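Local coordinates for ADP-dependent L-serine kinase SerK (Thermococcus kodakarensis KOD1, PDB 5X0J), which uses ADP to phosphorylate free L-serine, yielding O-phospho-L-serine and AMP in the first step of cysteine biosynthesis from serine, at residues K27-L32 and K221-V226; K133-E138 and V197-A202; E157-S162 and G215-P220. The protein carries 1 engineered substitution. One frame throughout, in Å; residues are numbered along the deposited sequence.

Contact 1: residues K27-L32 and K221-V226; sequences KPHQQL and KTTRHV. Engineered in segment 27-32: Gln30 (natural residue Glu). With SEP (phosphoserine), chain C.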
loop_
_atom_site.group_PDB
_atom_site.type_symbol
_atom_site.label_atom_id
_atom_site.label_comp_id
_atom_site.label_asym_id
_atom_site.label_seq_id
_atom_site.Cartn_x
_atom_site.Cartn_y
_atom_site.Cartn_z
ATOM N N LYS A 27 0.289 15.151 -2.975
ATOM C CA LYS A 27 1.186 14.958 -1.851
ATOM C C LYS A 27 1.137 13.500 -1.389
ATOM O O LYS A 27 0.093 13.048 -0.919
ATOM C CB LYS A 27 0.761 15.898 -0.729
ATOM C CG LYS A 27 1.769 16.030 0.386
ATOM C CD LYS A 27 1.401 17.195 1.286
ATOM C CE LYS A 27 2.476 17.467 2.319
ATOM N NZ LYS A 27 2.163 18.698 3.098
ATOM N N PRO A 28 2.262 12.759 -1.514
ATOM C CA PRO A 28 2.260 11.364 -1.047
ATOM C C PRO A 28 2.212 11.288 0.480
ATOM O O PRO A 28 2.669 12.199 1.167
ATOM C CB PRO A 28 3.587 10.830 -1.568
ATOM C CG PRO A 28 4.473 12.017 -1.531
ATOM C CD PRO A 28 3.619 13.176 -1.926
ATOM N N HIS A 29 1.576 10.248 1.002
ATOM C CA HIS A 29 1.659 9.905 2.412
ATOM C C HIS A 29 2.344 8.591 2.755
ATOM O O HIS A 29 2.417 8.235 3.930
ATOM C CB HIS A 29 0.266 9.974 3.052
ATOM C CG HIS A 29 -0.668 8.856 2.674
ATOM N ND1 HIS A 29 -1.573 8.957 1.637
ATOM C CD2 HIS A 29 -0.872 7.635 3.224
ATOM C CE1 HIS A 29 -2.292 7.850 1.569
ATOM N NE2 HIS A 29 -1.879 7.028 2.513
ATOM N N GLN A 30 2.876 7.887 1.765
ATOM C CA GLN A 30 3.580 6.627 2.041
ATOM C C GLN A 30 4.583 6.282 0.945
ATOM O O GLN A 30 4.575 6.869 -0.141
ATOM C CB GLN A 30 2.606 5.470 2.379
ATOM C CG GLN A 30 1.485 5.203 1.401
ATOM C CD GLN A 30 0.366 4.335 1.958
ATOM O OE1 GLN A 30 0.079 4.337 3.167
ATOM N NE2 GLN A 30 -0.308 3.621 1.064
ATOM N N GLN A 31 5.483 5.365 1.280
ATOM C CA GLN A 31 6.542 4.887 0.393
ATOM C C GLN A 31 6.036 3.905 -0.676
ATOM O O GLN A 31 4.873 3.484 -0.665
ATOM C CB GLN A 31 7.626 4.205 1.227
ATOM C CG GLN A 31 8.374 5.145 2.167
ATOM C CD GLN A 31 9.274 4.423 3.136
ATOM O OE1 GLN A 31 8.935 3.365 3.657
ATOM N NE2 GLN A 31 10.436 4.993 3.393
ATOM N N LEU A 32 6.928 3.569 -1.607
ATOM C CA LEU A 32 6.640 2.720 -2.767
ATOM C C LEU A 32 7.215 1.318 -2.624
ATOM O O LEU A 32 8.160 1.114 -1.882
ATOM C CB LEU A 32 7.217 3.355 -4.037
ATOM C CG LEU A 32 6.853 4.816 -4.306
ATOM C CD1 LEU A 32 7.405 5.260 -5.650
ATOM C CD2 LEU A 32 5.339 5.008 -4.261
ATOM N N LYS A 221 1.941 0.948 1.521
ATOM C CA LYS A 221 0.643 0.278 1.633
ATOM C C LYS A 221 0.054 0.318 3.047
ATOM O O LYS A 221 -0.752 -0.524 3.426
ATOM C CB LYS A 221 0.749 -1.164 1.114
ATOM C CG LYS A 221 1.274 -1.295 -0.310
ATOM C CD LYS A 221 0.330 -0.666 -1.319
ATOM C CE LYS A 221 0.751 -1.023 -2.723
ATOM N NZ LYS A 221 -0.192 -0.463 -3.740
ATOM N N THR A 222 0.456 1.307 3.836
ATOM C CA THR A 222 -0.069 1.458 5.183
ATOM C C THR A 222 -1.576 1.703 5.178
ATOM O O THR A 222 -2.303 1.077 5.950
ATOM C CB THR A 222 0.697 2.560 5.936
ATOM O OG1 THR A 222 2.032 2.105 6.171
ATOM C CG2 THR A 222 0.025 2.926 7.256
ATOM N N THR A 223 -2.047 2.588 4.306
ATOM C CA THR A 223 -3.471 2.874 4.215
ATOM C C THR A 223 -4.151 2.030 3.136
ATOM O O THR A 223 -3.620 1.850 2.045
ATOM C CB THR A 223 -3.729 4.342 3.872
ATOM O OG1 THR A 223 -3.108 4.651 2.623
ATOM C CG2 THR A 223 -3.176 5.263 4.938
ATOM N N ARG A 224 -5.319 1.500 3.478
ATOM C CA ARG A 224 -6.200 0.869 2.515
ATOM C C ARG A 224 -7.536 1.579 2.643
ATOM O O ARG A 224 -8.330 1.259 3.513
ATOM C CB ARG A 224 -6.342 -0.639 2.769
ATOM C CG ARG A 224 -7.274 -1.334 1.789
ATOM C CD ARG A 224 -7.226 -2.852 1.904
ATOM N NE ARG A 224 -7.808 -3.379 3.134
ATOM C CZ ARG A 224 -9.110 -3.553 3.369
ATOM N NH1 ARG A 224 -10.024 -3.225 2.477
ATOM N NH2 ARG A 224 -9.510 -4.058 4.536
ATOM N N HIS A 225 -7.770 2.570 1.789
ATOM C CA HIS A 225 -8.999 3.351 1.831
ATOM C C HIS A 225 -10.120 2.649 1.101
ATOM O O HIS A 225 -9.919 2.103 0.023
ATOM C CB HIS A 225 -8.782 4.731 1.223
ATOM C CG HIS A 225 -7.831 5.593 1.995
ATOM N ND1 HIS A 225 -6.473 5.612 1.752
ATOM C CD2 HIS A 225 -8.046 6.472 2.999
ATOM C CE1 HIS A 225 -5.898 6.476 2.570
ATOM N NE2 HIS A 225 -6.826 7.003 3.345
ATOM N N VAL A 226 -11.308 2.733 1.677
ATOM C CA VAL A 226 -12.499 2.041 1.216
ATOM C C VAL A 226 -13.621 3.068 1.031
ATOM O O VAL A 226 -13.945 3.774 1.995
ATOM C CB VAL A 226 -12.922 1.019 2.300
ATOM C CG1 VAL A 226 -14.321 0.470 2.057
ATOM C CG2 VAL A 226 -11.889 -0.100 2.395
HETATM N N SEP C . -3.227 4.304 -0.208
HETATM C CA SEP C . -3.594 3.105 -1.022
HETATM C CB SEP C . -2.503 2.044 -0.871
HETATM O OG SEP C . -1.257 2.596 -1.294
HETATM C C SEP C . -4.959 2.603 -0.630
HETATM O O SEP C . -5.307 1.444 -0.934
HETATM O OXT SEP C . -5.751 3.332 -0.003
HETATM P P SEP C . -0.973 2.920 -2.858
HETATM O O1P SEP C . -1.827 1.929 -3.634
HETATM O O2P SEP C . 0.498 2.673 -2.958
HETATM O O3P SEP C . -1.361 4.365 -3.039
HETATM O O HOH W 1 2.144 2.466 -0.826
#
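His29 and Gln30 meet Thr223 at the wall of the phosphoserine pocket. Here a loop of the ParB-like N-terminal domain faces the turn that leads into strand 224-226. The tight part centres on Thr223. His29 reaches it tip to tip: NE2 lies 2.7 Å from Thr223 OG1, in a nearly straight hydrogen bond at the edge of the ring and in its plane. Either atom could be the donor. With OG1 between the backbone N and the carbonyl carbon (chi1 59°), the Thr223 hydroxyl meets both His29 NE2 and the ligand. It takes a hydrogen bond from the phosphoserine N, 2.9 Å away, so His29, in the second shell, probably helps position the Thr223 hydroxyl for the ligand.

Gln30 is engineered; the natural Glu at this position is inferred to be an active-site residue. In this structure Gln30 OE1 accepts from Thr223 N at 3.0 Å (158°), in the carbonyl plane and on a lone pair. The other branch of the amide, NE2, is 2.7 Å from phosphoserine OG, but that bond is weak.

His225 grips the carboxylate of the ligand. Its backbone N is 2.8 Å from OXT (173°), and its ND1 reaches the same oxygen from the ring edge, while Tyr92 holds NE2. At the other end of the ligand, Lys221 NZ lies 2.9 Å from O1P. Glu4 and Glu36 form salt bridges to that ammonium group, which probably helps fix it beside the phosphate.

The packing is looser towards Gln31, which is partly exposed and barely covered by the turn. Its carbonyl and the backbone N of Lys221 are too far apart to bond directly. A water fills in between them: it accepts from Lys221 N at 2.8 Å and lies 2.9 Å from Gln31 O.

Contact 2: residues K133-E138 and V197-A202; sequences KAERGE and VFIRKA
Ala134 and Glu135, in the last turn of helix 130-135, pass close to the chain leaving strand 196-199, with CA atoms 5.1 Å apart for Ala134 and Arg200 and 4.6 Å for Glu135 and Lys201. The CB of Ala134 points toward the strand and rests 3.3 Å from Ile199 O, with Ile199 CG2 4.2 Å away.

Glu135 starts out away from the strand, but its chain bends at chi2 (-74°), which turns CD back toward the strand. The side chains of Glu135 and Ile199 cross obliquely, with Glu135 OE2 3.6 Å from Ile199 CG2. The two carboxylate oxygens have different polar partners. OE2 forms a salt bridge with Lys182. OE1 accepts from a water at 2.7 Å, and the same water donates to Arg200 O.

Lys201 lies over the end of the helix. CG is anti to its backbone N (chi1 -175°) and comes 3.5 Å from Glu135 O. CD then passes Gly137 CA at 3.9 Å. Gly137 has positive phi and closes the helix with a Schellman motif: its N bonds back to Ala134 O, and Glu138 N to Lys133 O. Just beyond the helix, Arg136 grips the Glu138 carboxylate side-on through NE and NH2, on the exposed side.

The contact joins the end of helix 130-135 to the chain leaving strand 196-199, an inner strand of the antiparallel sheet of the C-terminal domain. Strand 196-199 runs between strands 98-107 and 141-144. Ala134 also touches Ala142 of strand 141-144, and Phe198 packs on helix 155-170.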
loop_
_atom_site.group_PDB
_atom_site.type_symbol
_atom_site.label_atom_id
_atom_site.label_comp_id
_atom_site.label_asym_id
_atom_site.label_seq_id
_atom_site.Cartn_x
_atom_site.Cartn_y
_atom_site.Cartn_z
ATOM N N LYS A 133 -0.725 -8.313 19.853
ATOM C CA LYS A 133 0.100 -7.136 20.122
ATOM C C LYS A 133 0.133 -6.192 18.915
ATOM O O LYS A 133 0.009 -4.965 19.066
ATOM C CB LYS A 133 1.525 -7.537 20.523
ATOM C CG LYS A 133 1.628 -8.200 21.893
ATOM C CD LYS A 133 3.028 -8.702 22.135
ATOM C CE LYS A 133 3.090 -9.488 23.431
ATOM N NZ LYS A 133 4.503 -9.821 23.729
ATOM N N ALA A 134 0.281 -6.762 17.720
ATOM C CA ALA A 134 0.318 -5.956 16.493
ATOM C C ALA A 134 -1.028 -5.298 16.235
ATOM O O ALA A 134 -1.063 -4.111 15.883
ATOM C CB ALA A 134 0.719 -6.810 15.308
ATOM N N GLU A 135 -2.121 -6.029 16.430
ATOM C CA GLU A 135 -3.456 -5.447 16.253
ATOM C C GLU A 135 -3.713 -4.284 17.212
ATOM O O GLU A 135 -4.434 -3.343 16.861
ATOM C CB GLU A 135 -4.561 -6.507 16.379
ATOM C CG GLU A 135 -4.565 -7.555 15.269
ATOM C CD GLU A 135 -5.086 -7.074 13.925
ATOM O OE1 GLU A 135 -5.216 -5.858 13.702
ATOM O OE2 GLU A 135 -5.329 -7.934 13.064
ATOM N N ARG A 136 -3.109 -4.335 18.399
ATOM C CA ARG A 136 -3.193 -3.233 19.375
ATOM C C ARG A 136 -2.194 -2.091 19.137
ATOM O O ARG A 136 -2.218 -1.091 19.864
ATOM C CB ARG A 136 -3.037 -3.764 20.806
ATOM C CG ARG A 136 -4.175 -4.672 21.247
ATOM C CD ARG A 136 -4.160 -4.919 22.752
ATOM N NE ARG A 136 -2.896 -5.518 23.199
ATOM C CZ ARG A 136 -2.620 -6.825 23.250
ATOM N NH1 ARG A 136 -3.520 -7.761 22.937
ATOM N NH2 ARG A 136 -1.411 -7.204 23.659
ATOM N N GLY A 137 -1.325 -2.233 18.137
ATOM C CA GLY A 137 -0.350 -1.200 17.799
ATOM C C GLY A 137 0.859 -1.151 18.713
ATOM O O GLY A 137 1.581 -0.164 18.737
ATOM N N GLU A 138 1.110 -2.233 19.440
ATOM C CA GLU A 138 2.175 -2.272 20.447
ATOM C C GLU A 138 3.536 -2.613 19.866
ATOM O O GLU A 138 4.560 -2.359 20.503
ATOM C CB GLU A 138 1.816 -3.285 21.532
ATOM C CG GLU A 138 0.633 -2.834 22.374
ATOM C CD GLU A 138 0.013 -3.936 23.206
ATOM O OE1 GLU A 138 0.493 -5.085 23.174
ATOM O OE2 GLU A 138 -0.985 -3.649 23.898
ATOM N N VAL A 197 2.544 -13.855 6.720
ATOM C CA VAL A 197 1.928 -12.537 6.589
ATOM C C VAL A 197 2.413 -11.661 7.752
ATOM O O VAL A 197 2.712 -12.164 8.837
ATOM C CB VAL A 197 0.377 -12.640 6.511
ATOM C CG1 VAL A 197 -0.224 -13.171 7.802
ATOM C CG2 VAL A 197 -0.250 -11.290 6.176
ATOM N N PHE A 198 2.526 -10.361 7.503
ATOM C CA PHE A 198 2.923 -9.372 8.496
ATOM C C PHE A 198 1.685 -8.581 8.904
ATOM O O PHE A 198 1.110 -7.862 8.071
ATOM C CB PHE A 198 3.958 -8.401 7.934
ATOM C CG PHE A 198 5.321 -8.985 7.701
ATOM C CD1 PHE A 198 5.597 -9.678 6.545
ATOM C CD2 PHE A 198 6.350 -8.775 8.615
ATOM C CE1 PHE A 198 6.865 -10.189 6.305
ATOM C CE2 PHE A 198 7.619 -9.274 8.378
ATOM C CZ PHE A 198 7.879 -9.979 7.215
ATOM N N ILE A 199 1.294 -8.688 10.170
ATOM C CA ILE A 199 0.096 -8.025 10.695
ATOM C C ILE A 199 0.483 -6.712 11.366
ATOM O O ILE A 199 1.452 -6.654 12.132
ATOM C CB ILE A 199 -0.630 -8.919 11.725
ATOM C CG1 ILE A 199 -0.980 -10.296 11.132
ATOM C CG2 ILE A 199 -1.860 -8.218 12.305
ATOM C CD1 ILE A 199 -1.887 -10.285 9.924
ATOM N N ARG A 200 -0.274 -5.655 11.084
ATOM C CA ARG A 200 -0.102 -4.346 11.716
ATOM C C ARG A 200 -1.460 -3.717 11.960
ATOM O O ARG A 200 -2.412 -3.996 11.231
ATOM C CB ARG A 200 0.723 -3.415 10.827
ATOM C CG ARG A 200 0.216 -3.329 9.391
ATOM C CD ARG A 200 0.869 -2.161 8.676
ATOM N NE ARG A 200 0.777 -2.297 7.226
ATOM C CZ ARG A 200 1.607 -1.725 6.355
ATOM N NH1 ARG A 200 2.608 -0.950 6.775
ATOM N NH2 ARG A 200 1.450 -1.955 5.056
ATOM N N LYS A 201 -1.540 -2.871 12.977
ATOM C CA LYS A 201 -2.717 -2.039 13.223
ATOM C C LYS A 201 -2.857 -1.060 12.067
ATOM O O LYS A 201 -1.858 -0.592 11.523
ATOM C CB LYS A 201 -2.571 -1.281 14.548
ATOM C CG LYS A 201 -3.791 -0.471 14.979
ATOM C CD LYS A 201 -3.497 0.364 16.220
ATOM C CE LYS A 201 -4.733 1.115 16.702
ATOM N NZ LYS A 201 -5.292 2.050 15.687
ATOM N N ALA A 202 -4.095 -0.771 11.686
ATOM C CA ALA A 202 -4.351 0.217 10.646
ATOM C C ALA A 202 -4.202 1.626 11.210
ATOM O O ALA A 202 -4.468 1.865 12.386
ATOM C CB ALA A 202 -5.751 0.043 10.110
HETATM O O HOH W 2 -5.100 -4.628 11.275
#

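Contact 3: residues E157-S162 and G215-P220; sequences EQKKVS and GEVYSP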
loop_
_atom_site.group_PDB
_atom_site.type_symbol
_atom_site.label_atom_id
_atom_site.label_comp_id
_atom_site.label_asym_id
_atom_site.label_seq_id
_atom_site.Cartn_x
_atom_site.Cartn_y
_atom_site.Cartn_z
ATOM N N GLU A 157 10.548 1.037 12.288
ATOM C CA GLU A 157 10.724 -0.400 12.150
ATOM C C GLU A 157 9.842 -0.962 11.036
ATOM O O GLU A 157 10.280 -1.838 10.304
ATOM C CB GLU A 157 10.471 -1.116 13.481
ATOM C CG GLU A 157 11.591 -0.917 14.503
ATOM C CD GLU A 157 11.643 0.475 15.119
ATOM O OE1 GLU A 157 12.740 0.898 15.566
ATOM O OE2 GLU A 157 10.602 1.152 15.199
ATOM N N GLN A 158 8.632 -0.428 10.887
ATOM C CA GLN A 158 7.789 -0.812 9.761
ATOM C C GLN A 158 8.449 -0.485 8.419
ATOM O O GLN A 158 8.362 -1.256 7.474
ATOM C CB GLN A 158 6.415 -0.145 9.858
ATOM C CG GLN A 158 5.579 -0.662 11.024
ATOM C CD GLN A 158 4.291 0.102 11.245
ATOM O OE1 GLN A 158 4.156 1.268 10.856
ATOM N NE2 GLN A 158 3.327 -0.556 11.873
ATOM N N LYS A 159 9.127 0.654 8.346
ATOM C CA LYS A 159 9.890 0.996 7.148
ATOM C C LYS A 159 11.060 0.046 6.896
ATOM O O LYS A 159 11.316 -0.341 5.762
ATOM C CB LYS A 159 10.367 2.442 7.203
ATOM C CG LYS A 159 9.234 3.449 7.125
ATOM C CD LYS A 159 9.740 4.874 7.206
ATOM C CE LYS A 159 8.620 5.855 6.926
ATOM N NZ LYS A 159 9.037 7.265 7.164
ATOM N N LYS A 160 11.777 -0.341 7.951
ATOM C CA LYS A 160 12.910 -1.255 7.781
ATOM C C LYS A 160 12.427 -2.624 7.305
ATOM O O LYS A 160 13.030 -3.217 6.412
ATOM C CB LYS A 160 13.708 -1.383 9.080
ATOM C CG LYS A 160 14.446 -0.110 9.451
ATOM C CD LYS A 160 15.197 -0.237 10.767
ATOM C CE LYS A 160 15.820 1.089 11.171
ATOM N NZ LYS A 160 16.472 1.034 12.504
ATOM N N VAL A 161 11.334 -3.112 7.889
ATOM C CA VAL A 161 10.736 -4.371 7.431
ATOM C C VAL A 161 10.359 -4.281 5.950
ATOM O O VAL A 161 10.692 -5.157 5.164
ATOM C CB VAL A 161 9.490 -4.761 8.262
ATOM C CG1 VAL A 161 8.730 -5.919 7.623
ATOM C CG2 VAL A 161 9.893 -5.131 9.681
ATOM N N SER A 162 9.678 -3.196 5.578
ATOM C CA SER A 162 9.168 -3.042 4.228
ATOM C C SER A 162 10.315 -2.964 3.212
ATOM O O SER A 162 10.212 -3.488 2.108
ATOM C CB SER A 162 8.288 -1.806 4.150
ATOM O OG SER A 162 7.153 -1.954 4.996
ATOM N N GLY A 215 4.900 16.518 6.954
ATOM C CA GLY A 215 5.815 16.193 5.862
ATOM C C GLY A 215 6.452 14.815 5.963
ATOM O O GLY A 215 7.502 14.574 5.366
ATOM N N GLU A 216 5.824 13.915 6.724
ATOM C CA GLU A 216 6.314 12.551 6.905
ATOM C C GLU A 216 5.555 11.607 5.975
ATOM O O GLU A 216 4.521 11.968 5.402
ATOM C CB GLU A 216 6.119 12.116 8.359
ATOM N N VAL A 217 6.090 10.399 5.821
ATOM C CA VAL A 217 5.426 9.329 5.063
ATOM C C VAL A 217 5.452 8.029 5.865
ATOM O O VAL A 217 6.351 7.794 6.689
ATOM C CB VAL A 217 6.059 9.086 3.670
ATOM C CG1 VAL A 217 5.848 10.296 2.769
ATOM C CG2 VAL A 217 7.540 8.748 3.771
ATOM N N TYR A 218 4.439 7.205 5.638
ATOM C CA TYR A 218 4.373 5.856 6.201
ATOM C C TYR A 218 5.169 4.871 5.334
ATOM O O TYR A 218 5.576 5.184 4.211
ATOM C CB TYR A 218 2.934 5.352 6.202
ATOM C CG TYR A 218 1.962 5.968 7.163
ATOM C CD1 TYR A 218 2.030 5.699 8.522
ATOM C CD2 TYR A 218 0.912 6.747 6.707
ATOM C CE1 TYR A 218 1.096 6.224 9.409
ATOM C CE2 TYR A 218 -0.026 7.271 7.577
ATOM C CZ TYR A 218 0.067 7.009 8.927
ATOM O OH TYR A 218 -0.880 7.532 9.774
ATOM N N SER A 219 5.350 3.657 5.842
ATOM C CA SER A 219 5.862 2.567 5.022
ATOM C C SER A 219 4.823 2.224 3.927
ATOM O O SER A 219 3.656 2.626 4.027
ATOM C CB SER A 219 6.196 1.350 5.903
ATOM O OG SER A 219 5.024 0.691 6.345
ATOM N N PRO A 220 5.246 1.496 2.878
ATOM C CA PRO A 220 4.322 1.248 1.766
ATOM C C PRO A 220 3.029 0.563 2.186
ATOM O O PRO A 220 3.017 -0.290 3.092
ATOM C CB PRO A 220 5.137 0.369 0.812
ATOM C CG PRO A 220 6.553 0.643 1.154
ATOM C CD PRO A 220 6.554 0.870 2.633
HETATM O O HOH W 3 3.989 2.459 8.134
HETATM O O HOH W 4 4.820 -2.349 3.605
#
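Lys159 runs from its helix to the loop 215-220 and meets it along much of its length. CB sets off from the helix, and CG, anti to the carbonyl carbon (chi1 -67°), touches Ser219 CB at 3.9 Å. The chain stays extended. CD carries it on to CE, which lies 3.0 Å from Val217 O. At the tip, NZ donates to the same oxygen at 2.8 Å, tilted 29° from the carbonyl plane. Val217 CG2 is beside NZ as well.

The loop follows helix 205-213, which ends in a Schellman motif at Gly215, and it leads on to strand 224-226. It lies against one side of helix 155-170 in the C-terminal domain.

One turn further on, Ser162 CB packs on Pro220 CD at 3.5 Å. Ser162 OG turns back to donate to Gln158 O at 2.8 Å. Ser162 N reaches that oxygen from the opposite face of its plane. Two waters bridge helix and loop: one joins Gln158 OE1 to Ser219 N, the other Ser162 OG to Pro220 O. Ser219 OG is also hydrogen-bonded to Arg200 NH1.

Of the three, contact 1 spans the longest part of the chain, and contacts 2 and 3 are nested inside it. Their segments alternate in sequence: 133-138, 157-162, 197-202, 215-220. Segment 215-220 runs straight into 221-226, so contacts 3 and 1 are close, with centres about 10 Å apart. Tyr218 probably adds backbone hydrogen bonds to His29 and Gln31. The centres of contacts 2 and 3 are about 14 Å apart, those of 1 and 2 about 17 Å. Contacts 1 and 2 share the antiparallel sheet. Arg200 of contact 2 probably bonds to Pro220 O, linking the chain that leaves strand 196-199 to the chain that enters the phosphoserine pocket.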